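Local coordinates for protein probable LacI-family transcriptional regulator (PDB 3BIL) that probably binds regulatory DNA as a LacI-type transcription factor, with a periplasmic-binding-protein-like core in which relatives sense small effector molecules, at residues G233-L238 and I257-K262; P162-N167 and V304-E309; E106-M111 and E132-Q137; V176-H181 and T325-R330; E204-A209 and Q218-G223. All coordinates share one frame; numbering follows the deposited sequence.

Contact 1 of 5, residues G233-L238 and I257-K262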
# COMPACT_ATOMS: atom_id res chain seq x y z
N GLY A 233 2.71 8.02 20.21
CA GLY A 233 2.02 7.12 21.12
C GLY A 233 2.86 5.95 21.63
O GLY A 233 2.98 5.73 22.84
N ALA A 234 3.46 5.19 20.73
CA ALA A 234 4.15 3.99 21.15
C ALA A 234 5.37 4.33 21.96
O ALA A 234 5.73 3.61 22.88
CB ALA A 234 4.53 3.17 19.96
N THR A 235 6.03 5.43 21.62
CA THR A 235 7.23 5.84 22.37
C THR A 235 6.81 6.23 23.79
O THR A 235 7.53 5.99 24.74
CB THR A 235 7.95 7.00 21.64
OG1 THR A 235 8.20 6.59 20.29
CG2 THR A 235 9.28 7.44 22.34
N LYS A 236 5.62 6.79 23.95
CA LYS A 236 5.15 7.16 25.30
C LYS A 236 4.74 5.99 26.17
O LYS A 236 5.05 5.98 27.38
CB LYS A 236 4.12 8.28 25.26
CG LYS A 236 4.87 9.56 25.13
CD LYS A 236 4.21 10.56 24.22
CE LYS A 236 5.22 11.68 23.97
NZ LYS A 236 4.60 13.02 24.03
N LEU A 237 4.11 4.98 25.55
CA LEU A 237 3.81 3.68 26.22
C LEU A 237 5.06 2.95 26.77
O LEU A 237 5.06 2.43 27.91
CB LEU A 237 2.99 2.80 25.29
CG LEU A 237 1.60 3.40 25.09
CD1 LEU A 237 0.89 2.93 23.81
CD2 LEU A 237 0.77 3.23 26.39
N LEU A 238 6.11 2.94 25.96
CA LEU A 238 7.40 2.39 26.35
C LEU A 238 8.02 3.19 27.48
O LEU A 238 8.64 2.62 28.37
CB LEU A 238 8.38 2.32 25.15
CG LEU A 238 8.08 1.37 23.99
CD1 LEU A 238 8.95 1.77 22.80
CD2 LEU A 238 8.34 -0.10 24.33
N ILE A 257 6.40 -0.18 14.96
CA ILE A 257 7.69 -0.62 14.37
C ILE A 257 8.69 0.53 14.41
O ILE A 257 9.83 0.40 14.92
CB ILE A 257 7.54 -1.21 12.94
CG1 ILE A 257 6.74 -2.52 12.98
CG2 ILE A 257 8.89 -1.52 12.37
CD1 ILE A 257 6.10 -2.96 11.63
N GLU A 258 8.28 1.69 13.90
CA GLU A 258 9.16 2.83 13.92
C GLU A 258 9.67 3.11 15.34
O GLU A 258 10.90 3.29 15.55
CB GLU A 258 8.49 4.03 13.30
CG GLU A 258 9.37 5.28 13.29
CD GLU A 258 8.71 6.46 12.59
OE1 GLU A 258 9.48 7.40 12.23
OE2 GLU A 258 7.44 6.44 12.35
N ALA A 259 8.74 3.13 16.30
CA ALA A 259 9.07 3.25 17.73
C ALA A 259 10.06 2.24 18.31
O ALA A 259 10.94 2.62 19.09
CB ALA A 259 7.82 3.26 18.57
N CYS A 260 9.93 0.95 17.97
CA CYS A 260 10.88 -0.07 18.46
C CYS A 260 12.22 0.06 17.81
O CYS A 260 13.26 -0.27 18.45
CB CYS A 260 10.37 -1.49 18.21
SG CYS A 260 8.86 -1.64 19.07
N HIS A 261 12.19 0.50 16.54
CA HIS A 261 13.40 0.71 15.75
C HIS A 261 14.15 1.89 16.32
O HIS A 261 15.28 1.74 16.76
CB HIS A 261 13.12 0.89 14.25
CG HIS A 261 14.35 1.22 13.43
ND1 HIS A 261 15.31 0.28 13.09
CD2 HIS A 261 14.76 2.40 12.88
CE1 HIS A 261 16.26 0.86 12.39
NE2 HIS A 261 15.95 2.14 12.24
N LYS A 262 13.50 3.04 16.37
CA LYS A 262 14.13 4.23 16.95
C LYS A 262 14.65 4.02 18.38
O LYS A 262 15.78 4.37 18.66
CB LYS A 262 13.23 5.47 16.80
CG LYS A 262 13.01 5.81 15.29
CD LYS A 262 12.72 7.31 14.93
CE LYS A 262 12.85 7.52 13.40
NZ LYS A 262 11.81 8.40 12.78
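Beside the touching alanines A234 and A259, K262 NZ and E258 OE1 form a salt bridge of 2.6 Å, one turn apart on helix 250-262. The carboxylate takes this charge on the anti lone pair of OE1, while OE2 is hydrogen-bonded to Q227 NE2 of the facing helix. K262 also makes a cation-pi contact with F231 of helix 227-239. Between the segments themselves the contact is largely apolar. A234 CB and A259 CB meet at 3.6 Å, where the axes of the two short segments approach to 8.8 Å at a crossing angle of -54°; methyl side chains suit so close a passage. A259 CB also lies 3.8 Å from T235 OG1. That hydroxyl, set next to its own backbone N (chi1 -53°), is hydrogen-bonded to F231 O one turn back, so the oxygen facing the alanine methyl already has a partner. L238, which also touches L245 and L265, brings CD1 to 4.3 Å from A259 O. Residues I257, E258 and H261 pack on the second subunit. The two segments thus meet through small, mostly apolar groups, while the E258-Q227 hydrogen bond and the K262-F231 cation-pi contact tie the same two helices beside them.

Contact 2 of 5, residues P162-N167 and V304-E309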
# COMPACT_ATOMS: atom_id res chain seq x y z
N PRO A 162 -27.45 -1.84 4.69
CA PRO A 162 -26.74 -3.10 4.94
C PRO A 162 -25.25 -2.82 5.14
O PRO A 162 -24.65 -2.07 4.37
CB PRO A 162 -26.98 -3.92 3.68
CG PRO A 162 -28.12 -3.26 2.97
CD PRO A 162 -28.15 -1.83 3.39
N THR A 163 -24.67 -3.37 6.20
CA THR A 163 -23.25 -3.20 6.46
C THR A 163 -22.59 -4.55 6.60
O THR A 163 -23.16 -5.46 7.19
CB THR A 163 -22.98 -2.41 7.77
OG1 THR A 163 -23.60 -3.09 8.86
CG2 THR A 163 -23.51 -0.98 7.70
N ALA A 164 -21.37 -4.67 6.07
CA ALA A 164 -20.53 -5.84 6.28
C ALA A 164 -19.25 -5.36 6.96
O ALA A 164 -18.50 -4.58 6.37
CB ALA A 164 -20.21 -6.54 4.95
N THR A 165 -19.03 -5.81 8.19
CA THR A 165 -17.91 -5.36 9.00
C THR A 165 -17.21 -6.55 9.61
O THR A 165 -17.77 -7.65 9.60
CB THR A 165 -18.37 -4.43 10.16
OG1 THR A 165 -19.36 -5.09 10.96
CG2 THR A 165 -18.91 -3.11 9.63
N SER A 166 -15.99 -6.36 10.10
CA SER A 166 -15.28 -7.44 10.78
C SER A 166 -15.59 -7.40 12.27
O SER A 166 -15.71 -6.32 12.84
CB SER A 166 -13.78 -7.34 10.55
OG SER A 166 -13.20 -6.35 11.39
N ASN A 167 -15.77 -8.57 12.88
CA ASN A 167 -15.95 -8.64 14.34
C ASN A 167 -14.61 -8.77 15.03
O ASN A 167 -13.95 -9.81 14.90
CB ASN A 167 -16.88 -9.77 14.78
CG ASN A 167 -16.90 -9.95 16.30
OD1 ASN A 167 -16.38 -9.13 17.07
ND2 ASN A 167 -17.50 -11.03 16.74
N VAL A 304 -19.88 -7.36 -1.89
CA VAL A 304 -20.34 -7.27 -3.26
C VAL A 304 -21.56 -8.21 -3.49
O VAL A 304 -22.50 -7.83 -4.19
CB VAL A 304 -19.14 -7.38 -4.28
CG1 VAL A 304 -18.55 -8.77 -4.29
CG2 VAL A 304 -19.56 -6.92 -5.67
N SER A 305 -21.57 -9.39 -2.85
CA SER A 305 -22.78 -10.24 -2.77
C SER A 305 -24.01 -9.42 -2.39
O SER A 305 -25.03 -9.49 -3.06
CB SER A 305 -22.61 -11.35 -1.74
OG SER A 305 -22.47 -12.60 -2.38
N ILE A 306 -23.87 -8.64 -1.32
CA ILE A 306 -24.95 -7.81 -0.78
C ILE A 306 -25.29 -6.64 -1.70
O ILE A 306 -26.41 -6.14 -1.68
CB ILE A 306 -24.60 -7.27 0.64
CG1 ILE A 306 -24.36 -8.43 1.63
CG2 ILE A 306 -25.68 -6.34 1.17
CD1 ILE A 306 -23.95 -8.00 3.03
N LEU A 307 -24.34 -6.20 -2.52
CA LEU A 307 -24.66 -5.13 -3.46
C LEU A 307 -25.40 -5.63 -4.69
O LEU A 307 -26.24 -4.91 -5.23
CB LEU A 307 -23.42 -4.37 -3.90
CG LEU A 307 -23.76 -3.04 -4.54
CD1 LEU A 307 -24.41 -2.09 -3.54
CD2 LEU A 307 -22.50 -2.44 -5.11
N THR A 308 -25.08 -6.84 -5.14
CA THR A 308 -25.76 -7.44 -6.28
C THR A 308 -27.23 -7.71 -5.91
O THR A 308 -28.13 -7.20 -6.57
CB THR A 308 -25.05 -8.71 -6.83
OG1 THR A 308 -24.65 -9.56 -5.74
CG2 THR A 308 -23.83 -8.34 -7.64
N GLU A 309 -27.45 -8.47 -4.85
CA GLU A 309 -28.79 -8.62 -4.26
C GLU A 309 -29.30 -7.28 -3.70
O GLU A 309 -29.65 -7.21 -2.52
CB GLU A 309 -28.77 -9.65 -3.13
CG GLU A 309 -28.79 -11.12 -3.57
CD GLU A 309 -29.33 -12.04 -2.46
OE1 GLU A 309 -28.66 -12.15 -1.40
OE2 GLU A 309 -30.41 -12.65 -2.66
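Strand 163-167 starts beside the last turns of helix 296-308, P162 and I306 making the nearest backbone approach with their CA atoms 7.6 Å apart. I306 is the side chain that bridges the gap. Its two branches divide the work: CG2, anti to the backbone N, rests against P162 CB at 3.7 Å, whereas the CG1 branch, extended at chi2 (177°), carries CD1 to a looser 4.5 Å from A164 CB. The isoleucine thus touches P162, just before the strand, and A164 within it, both of whose CB atoms point to the helix, and the compact proline ring and alanine methyl let the helix lie close. In the alpha/beta fold of the periplasmic-binding-protein type, the helix packs here on the sheet face: I306 also touches V149 of the neighbouring strand 148-151 and T321 just before strand 322-328, and A164 also meets L299, two turns earlier in the same helix. The helix stops soon after I306. S305 O accepts both E309 N and T308 OG1 from the same face of its carbonyl plane; the hydroxyl bond is 2.7 Å long, with its donor 36° out of that plane. At the far end of the strand, N167 OD1 caps Q169 N where helix 169-181 begins.

Contact 3 of 5, residues E106-M111 and E132-Q137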
# COMPACT_ATOMS: atom_id res chain seq x y z
N GLU A 106 -10.24 10.71 4.69
CA GLU A 106 -10.83 10.89 6.02
C GLU A 106 -11.48 12.29 6.14
O GLU A 106 -11.50 12.89 7.22
CB GLU A 106 -9.77 10.65 7.11
CG GLU A 106 -8.96 9.34 6.94
CD GLU A 106 -9.67 8.09 7.49
OE1 GLU A 106 -10.93 8.10 7.63
OE2 GLU A 106 -8.97 7.09 7.78
N ASP A 107 -12.00 12.78 5.01
CA ASP A 107 -12.52 14.13 4.88
C ASP A 107 -13.96 14.01 4.44
O ASP A 107 -14.24 13.54 3.33
CB ASP A 107 -11.73 14.91 3.82
CG ASP A 107 -12.03 16.42 3.84
OD1 ASP A 107 -12.72 16.94 2.93
OD2 ASP A 107 -11.55 17.09 4.78
N ALA A 108 -14.86 14.44 5.32
CA ALA A 108 -16.30 14.40 5.06
C ALA A 108 -16.69 15.18 3.79
O ALA A 108 -17.42 14.65 2.95
CB ALA A 108 -17.06 14.93 6.26
N THR A 109 -16.19 16.41 3.66
CA THR A 109 -16.46 17.23 2.47
C THR A 109 -16.07 16.50 1.18
O THR A 109 -16.82 16.53 0.20
CB THR A 109 -15.71 18.59 2.52
OG1 THR A 109 -15.96 19.24 3.78
CG2 THR A 109 -16.14 19.50 1.37
N THR A 110 -14.92 15.83 1.19
CA THR A 110 -14.48 15.11 -0.01
C THR A 110 -15.48 14.01 -0.39
O THR A 110 -15.88 13.92 -1.55
CB THR A 110 -13.03 14.57 0.10
OG1 THR A 110 -12.18 15.54 0.72
CG2 THR A 110 -12.47 14.31 -1.26
N MET A 111 -15.90 13.21 0.59
CA MET A 111 -16.83 12.08 0.39
C MET A 111 -18.21 12.58 -0.02
O MET A 111 -18.90 11.97 -0.86
CB MET A 111 -16.97 11.24 1.67
CG MET A 111 -17.83 9.97 1.51
SD MET A 111 -18.09 9.10 3.07
CE MET A 111 -16.41 8.59 3.49
N GLU A 132 -18.62 9.37 9.60
CA GLU A 132 -19.83 9.61 10.40
C GLU A 132 -20.50 10.95 10.08
O GLU A 132 -21.73 11.06 10.12
CB GLU A 132 -19.53 9.52 11.88
CG GLU A 132 -19.28 8.11 12.32
CD GLU A 132 -18.84 8.01 13.76
OE1 GLU A 132 -18.48 6.88 14.17
OE2 GLU A 132 -18.87 9.05 14.48
N GLU A 133 -19.69 11.95 9.76
CA GLU A 133 -20.19 13.26 9.38
C GLU A 133 -20.91 13.29 8.03
O GLU A 133 -21.12 14.36 7.47
CB GLU A 133 -19.04 14.26 9.36
CG GLU A 133 -18.32 14.36 10.67
CD GLU A 133 -18.13 15.79 11.09
OE1 GLU A 133 -17.46 16.53 10.33
OE2 GLU A 133 -18.66 16.17 12.15
N CYS A 134 -21.31 12.11 7.53
CA CYS A 134 -21.98 11.95 6.23
C CYS A 134 -23.20 11.06 6.39
O CYS A 134 -23.78 10.61 5.40
CB CYS A 134 -21.05 11.31 5.19
SG CYS A 134 -19.80 12.40 4.48
N ALA A 135 -23.57 10.80 7.64
CA ALA A 135 -24.68 9.92 7.95
C ALA A 135 -25.97 10.33 7.22
O ALA A 135 -26.70 9.48 6.72
CB ALA A 135 -24.89 9.86 9.46
N ASN A 136 -26.22 11.64 7.14
CA ASN A 136 -27.44 12.16 6.52
C ASN A 136 -27.53 11.90 5.01
O ASN A 136 -28.49 11.26 4.55
CB ASN A 136 -27.63 13.65 6.85
CG ASN A 136 -27.94 13.90 8.33
OD1 ASN A 136 -28.22 12.98 9.10
ND2 ASN A 136 -27.88 15.17 8.73
N GLN A 137 -26.52 12.35 4.25
CA GLN A 137 -26.53 12.19 2.80
C GLN A 137 -26.60 10.74 2.41
O GLN A 137 -27.17 10.40 1.37
CB GLN A 137 -25.26 12.75 2.17
CG GLN A 137 -24.59 13.83 2.96
CD GLN A 137 -23.29 14.23 2.32
OE1 GLN A 137 -23.14 14.14 1.09
NE2 GLN A 137 -22.33 14.67 3.14
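Two beta-alpha units of the amino-terminal half of the core meet where their helices begin, A108 and M111 of helix 108-120 facing E133 and C134 in the turn that leads to helix 135-143. A108 is the small residue at the centre, and its CB touches E133 CB at 3.7 Å, a methyl against the aliphatic base of an acid whose carboxylate bends off at chi2. C134 fills the neighbouring position. Its sulfur lies 3.6 Å from A108 O and 4.1 Å from A108 CB, and the same sulfur is 4.0 Å from M111 SD. M111 reaches that far because CG stands anti to the backbone N (chi1 -175°) and the chain stays extended until its last bond turns the methyl aside. Two polarisable sulfurs in van der Waals contact suit a buried seam, where a flexible methionine can adapt its shape to a compact cysteine. The helix start is fixed by D107 at the N-cap: OD1 accepts T110 N at 3.0 Å and T110 OG1 at 2.7 Å, the two donors approaching from opposite faces of the carboxylate plane. Its negative charge probably also interacts favourably with the helix dipole. Around the contact, E106 and E132 form salt bridges with R153 and R200, respectively, and T110 packs on Q89 of the second subunit. Successive helix starts, each following a strand of a parallel sheet, are what the repeated beta-alpha units of a Rossmann-like alpha/beta subdomain produce.

Contact 4 of 5, residues V176-H181 and T325-R330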
# COMPACT_ATOMS: atom_id res chain seq x y z
N VAL A 176 -5.03 -11.03 23.58
CA VAL A 176 -4.89 -10.74 25.04
C VAL A 176 -4.57 -12.00 25.85
O VAL A 176 -3.60 -12.01 26.63
CB VAL A 176 -6.10 -9.98 25.63
CG1 VAL A 176 -6.03 -9.94 27.15
CG2 VAL A 176 -6.16 -8.53 25.07
N GLU A 177 -5.34 -13.07 25.61
CA GLU A 177 -5.10 -14.39 26.21
C GLU A 177 -3.66 -14.81 26.09
O GLU A 177 -3.02 -15.12 27.09
CB GLU A 177 -6.03 -15.47 25.63
CG GLU A 177 -7.19 -15.89 26.55
CD GLU A 177 -6.71 -16.32 27.96
OE1 GLU A 177 -5.97 -17.34 28.06
OE2 GLU A 177 -7.07 -15.64 28.97
N LEU A 178 -3.13 -14.74 24.87
CA LEU A 178 -1.74 -15.05 24.57
C LEU A 178 -0.75 -14.17 25.29
O LEU A 178 0.28 -14.67 25.77
CB LEU A 178 -1.52 -14.99 23.06
CG LEU A 178 -0.22 -15.51 22.45
CD1 LEU A 178 -0.00 -16.98 22.78
CD2 LEU A 178 -0.22 -15.34 20.95
N LEU A 179 -1.03 -12.86 25.37
CA LEU A 179 -0.14 -11.97 26.15
C LEU A 179 -0.14 -12.40 27.61
O LEU A 179 0.93 -12.47 28.26
CB LEU A 179 -0.45 -10.45 25.98
CG LEU A 179 -0.24 -9.99 24.53
CD1 LEU A 179 -0.95 -8.71 24.13
CD2 LEU A 179 1.23 -10.02 24.10
N ALA A 180 -1.33 -12.73 28.11
CA ALA A 180 -1.46 -13.10 29.52
C ALA A 180 -0.70 -14.39 29.86
O ALA A 180 0.06 -14.39 30.84
CB ALA A 180 -2.90 -13.22 29.90
N HIS A 181 -0.86 -15.46 29.05
CA HIS A 181 -0.12 -16.69 29.29
C HIS A 181 1.36 -16.51 29.22
O HIS A 181 2.08 -17.22 29.90
CB HIS A 181 -0.53 -17.79 28.34
CG HIS A 181 -1.94 -18.23 28.53
ND1 HIS A 181 -2.72 -18.75 27.51
CD2 HIS A 181 -2.75 -18.16 29.62
CE1 HIS A 181 -3.92 -19.01 27.98
NE2 HIS A 181 -3.97 -18.66 29.25
N THR A 325 -12.68 -12.23 13.16
CA THR A 325 -11.33 -11.76 13.04
C THR A 325 -10.45 -12.87 13.62
O THR A 325 -10.93 -13.65 14.45
CB THR A 325 -11.25 -10.48 13.83
OG1 THR A 325 -10.65 -9.46 13.03
CG2 THR A 325 -10.51 -10.65 15.14
N ALA A 326 -9.19 -12.99 13.18
CA ALA A 326 -8.38 -14.11 13.65
C ALA A 326 -6.96 -13.73 14.02
O ALA A 326 -6.42 -12.79 13.46
CB ALA A 326 -8.41 -15.25 12.61
N LEU A 327 -6.37 -14.43 14.97
CA LEU A 327 -4.97 -14.24 15.35
C LEU A 327 -4.00 -15.19 14.58
O LEU A 327 -4.05 -16.40 14.76
CB LEU A 327 -4.81 -14.46 16.86
CG LEU A 327 -3.42 -14.19 17.43
CD1 LEU A 327 -3.17 -12.68 17.51
CD2 LEU A 327 -3.35 -14.75 18.84
N ILE A 328 -3.12 -14.62 13.75
CA ILE A 328 -2.04 -15.32 13.11
C ILE A 328 -0.84 -15.31 14.08
O ILE A 328 -0.19 -14.28 14.27
CB ILE A 328 -1.66 -14.62 11.76
CG1 ILE A 328 -2.90 -14.21 10.95
CG2 ILE A 328 -0.74 -15.48 10.90
CD1 ILE A 328 -3.91 -15.29 10.65
N HIS A 329 -0.54 -16.44 14.68
CA HIS A 329 0.57 -16.54 15.62
C HIS A 329 1.88 -16.66 14.86
O HIS A 329 2.09 -17.61 14.08
CB HIS A 329 0.38 -17.72 16.59
CG HIS A 329 1.21 -17.64 17.84
ND1 HIS A 329 0.94 -18.39 18.96
CD2 HIS A 329 2.30 -16.89 18.14
CE1 HIS A 329 1.84 -18.12 19.89
NE2 HIS A 329 2.67 -17.22 19.42
N ARG A 330 2.74 -15.67 15.06
CA ARG A 330 4.06 -15.68 14.46
C ARG A 330 5.11 -15.64 15.56
O ARG A 330 5.02 -16.46 16.48
CB ARG A 330 4.23 -14.59 13.47
CG ARG A 330 3.19 -14.64 12.36
CD ARG A 330 3.83 -14.05 11.10
NE ARG A 330 2.86 -13.97 10.01
CZ ARG A 330 2.27 -12.87 9.60
NH1 ARG A 330 2.55 -11.70 10.15
NH2 ARG A 330 1.41 -12.95 8.60
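L178 bridges helix 169-181 and the chain that runs from L327 to H329, and it points from its helix at that chain. CB begins the reach, with CG set anti to the backbone N (chi1 -169°). CG is the first atom to come near, 4.2 Å from H329 CE1. CD1 goes to the rim of the imidazole, 3.6 Å from H329 CE1, while CD2 lies over the ring itself, 3.7 Å from the H329 centroid and only 14° off its normal, which makes a CH-pi contact. All three contacts with H329 describe one of its two deposited conformers and are to that extent doubtful. The same CD2 also meets L327 CD2 at 3.8 Å, a contact that does not depend on the conformer, leaving the leucine tip wedged between an aliphatic and an aromatic neighbour. In the fold, strand 322-328 borders strand 163-167 on one side and strand 291-293 on the other, A326 pairing with D293 and I328 with V291. It spans the two halves of the core, as the linking strands do in type I periplasmic binding proteins, and helix 169-181 packs against its later portion. A leucine suits this position, since L327 also touches I292 and T290. H329 is exposed, and a partly polar ring suits that edge. Just past it, R330 N is hydrogen-bonded to T290 OG1.

Contact 5 of 5, residues E204-A209 and Q218-G223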
# COMPACT_ATOMS: atom_id res chain seq x y z
N GLU A 204 -13.13 -0.98 23.30
CA GLU A 204 -14.05 -1.75 24.20
C GLU A 204 -13.52 -3.20 24.37
O GLU A 204 -13.26 -3.63 25.52
CB GLU A 204 -15.51 -1.81 23.72
CG GLU A 204 -16.24 -0.48 23.41
CD GLU A 204 -17.64 -0.68 22.73
OE1 GLU A 204 -18.18 0.31 22.16
OE2 GLU A 204 -18.20 -1.81 22.75
N ASP A 205 -13.31 -3.91 23.24
CA ASP A 205 -12.91 -5.33 23.24
C ASP A 205 -11.58 -5.63 23.89
O ASP A 205 -11.38 -6.63 24.56
CB ASP A 205 -12.91 -5.87 21.82
CG ASP A 205 -14.28 -5.79 21.17
OD1 ASP A 205 -14.37 -5.81 19.92
OD2 ASP A 205 -15.28 -5.69 21.90
N PHE A 206 -10.62 -4.77 23.67
CA PHE A 206 -9.38 -4.95 24.36
C PHE A 206 -9.61 -4.75 25.87
O PHE A 206 -8.96 -5.44 26.69
CB PHE A 206 -8.31 -3.99 23.78
CG PHE A 206 -7.15 -3.77 24.69
CD1 PHE A 206 -6.07 -4.63 24.67
CD2 PHE A 206 -7.16 -2.71 25.61
CE1 PHE A 206 -4.98 -4.44 25.51
CE2 PHE A 206 -6.10 -2.52 26.49
CZ PHE A 206 -5.00 -3.39 26.44
N LYS A 207 -10.48 -3.81 26.25
CA LYS A 207 -10.72 -3.55 27.70
C LYS A 207 -11.38 -4.77 28.39
O LYS A 207 -10.85 -5.30 29.39
CB LYS A 207 -11.50 -2.24 27.96
CG LYS A 207 -10.65 -0.93 28.03
CD LYS A 207 -11.54 0.26 27.65
CE LYS A 207 -11.29 1.54 28.49
NZ LYS A 207 -12.07 2.77 27.94
N ALA A 208 -12.49 -5.24 27.81
CA ALA A 208 -13.15 -6.48 28.26
C ALA A 208 -12.27 -7.73 28.28
O ALA A 208 -12.25 -8.47 29.27
CB ALA A 208 -14.42 -6.72 27.46
N ALA A 209 -11.52 -7.98 27.20
CA ALA A 209 -10.55 -9.09 27.18
C ALA A 209 -9.57 -9.05 28.33
O ALA A 209 -9.22 -10.09 28.87
CB ALA A 209 -9.76 -9.12 25.87
N GLN A 218 -4.93 -2.00 31.62
CA GLN A 218 -3.61 -1.86 30.96
C GLN A 218 -3.40 -0.44 30.49
O GLN A 218 -4.28 0.39 30.69
CB GLN A 218 -3.48 -2.87 29.81
CG GLN A 218 -3.67 -4.26 30.27
CD GLN A 218 -2.56 -4.75 31.15
OE1 GLN A 218 -1.41 -4.47 30.89
NE2 GLN A 218 -2.90 -5.52 32.19
N LEU A 219 -2.27 -0.13 29.86
CA LEU A 219 -2.07 1.24 29.33
C LEU A 219 -2.74 1.43 27.99
O LEU A 219 -2.69 0.55 27.18
CB LEU A 219 -0.61 1.51 29.20
CG LEU A 219 -0.01 1.05 30.51
CD1 LEU A 219 1.48 1.05 30.42
CD2 LEU A 219 -0.50 1.97 31.62
N VAL A 220 -3.37 2.57 27.76
CA VAL A 220 -4.09 2.83 26.53
C VAL A 220 -3.67 4.19 25.99
O VAL A 220 -3.75 5.18 26.72
CB VAL A 220 -5.58 2.97 26.78
CG1 VAL A 220 -6.25 3.68 25.60
CG2 VAL A 220 -6.24 1.61 27.02
N PHE A 221 -3.24 4.25 24.74
CA PHE A 221 -3.03 5.54 24.09
C PHE A 221 -4.12 5.75 23.03
O PHE A 221 -4.38 4.85 22.23
CB PHE A 221 -1.64 5.60 23.45
CG PHE A 221 -1.31 6.96 22.89
CD1 PHE A 221 -0.51 7.86 23.62
CD2 PHE A 221 -1.81 7.35 21.61
CE1 PHE A 221 -0.19 9.17 23.08
CE2 PHE A 221 -1.52 8.62 21.08
CZ PHE A 221 -0.69 9.53 21.82
N LEU A 222 -4.76 6.91 23.04
CA LEU A 222 -5.80 7.18 22.02
C LEU A 222 -5.20 7.89 20.81
O LEU A 222 -5.07 9.10 20.80
CB LEU A 222 -6.97 7.98 22.59
CG LEU A 222 -7.59 7.45 23.88
CD1 LEU A 222 -8.67 8.41 24.41
CD2 LEU A 222 -8.18 6.04 23.68
N GLY A 223 -4.85 7.11 19.79
CA GLY A 223 -4.18 7.61 18.60
C GLY A 223 -5.15 8.22 17.61
O GLY A 223 -6.20 8.75 18.00
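F206 of helix 197-212 turns the edge of its ring to Q218, and the ring and amide planes stand 86° apart. The contact is made by carbon: Q218 CB lies near the plane of the ring, 3.7 Å from F206 CZ, with Q218 CG a little further off at 4.1 Å. The two side chains cross at about a right angle, so the glutamine offers its aliphatic stem to the phenyl edge while its amide leads elsewhere. A bend at chi2 (-69°) sends that amide away, where NE2 is hydrogen-bonded to G216 O and OE1 accepts I187 N. Both the N and the O of the amide thus have partners, which probably fixes its rotation. V220 stands differently. It and F206 point past each other in opposite directions, and V220 CG2 approaches F206 CE2 obliquely at 4.2 Å. Helix 197-212 and strand 219-221 are the second and third elements of a beta-alpha-beta unit whose first strand, 187-190, runs parallel beside 219-221. Phenylalanine is apt at the core of such a crossover because its long, flat side chain reaches from the helix to the sheet. With CG anti to the backbone N (chi1 161°), the ring also stacks with Y189 of the first strand and touches I172 and V176 of helix 169-181. V220 also meets L203 in helix 197-212, and a beta-branched valine fits the extended backbone of a strand.

Contacts 4 and 5 are neighbours: their centres lie about 15 Å apart, and V176 CG2 is 3.9 Å from F206 CD1. Contact 5 also adjoins contact 1, with L237 CD2 3.6 Å from L219 CB, so helix 227-239 and helix 197-212 both pack on strand 219-221. Contacts 2 and 3 belong to the other half of the core, their centres about 20 Å apart. Contacts 1 and 2 are about 36 Å apart between centres, on opposite sides of the chain's centre. Contacts 2 and 4 alternate along the sequence: contact 2 uses strand 163-167 and contact 4 its sheet neighbour 322-328, which probably link the halves, as in type I binding proteins; relatives bind effectors in the cleft between them.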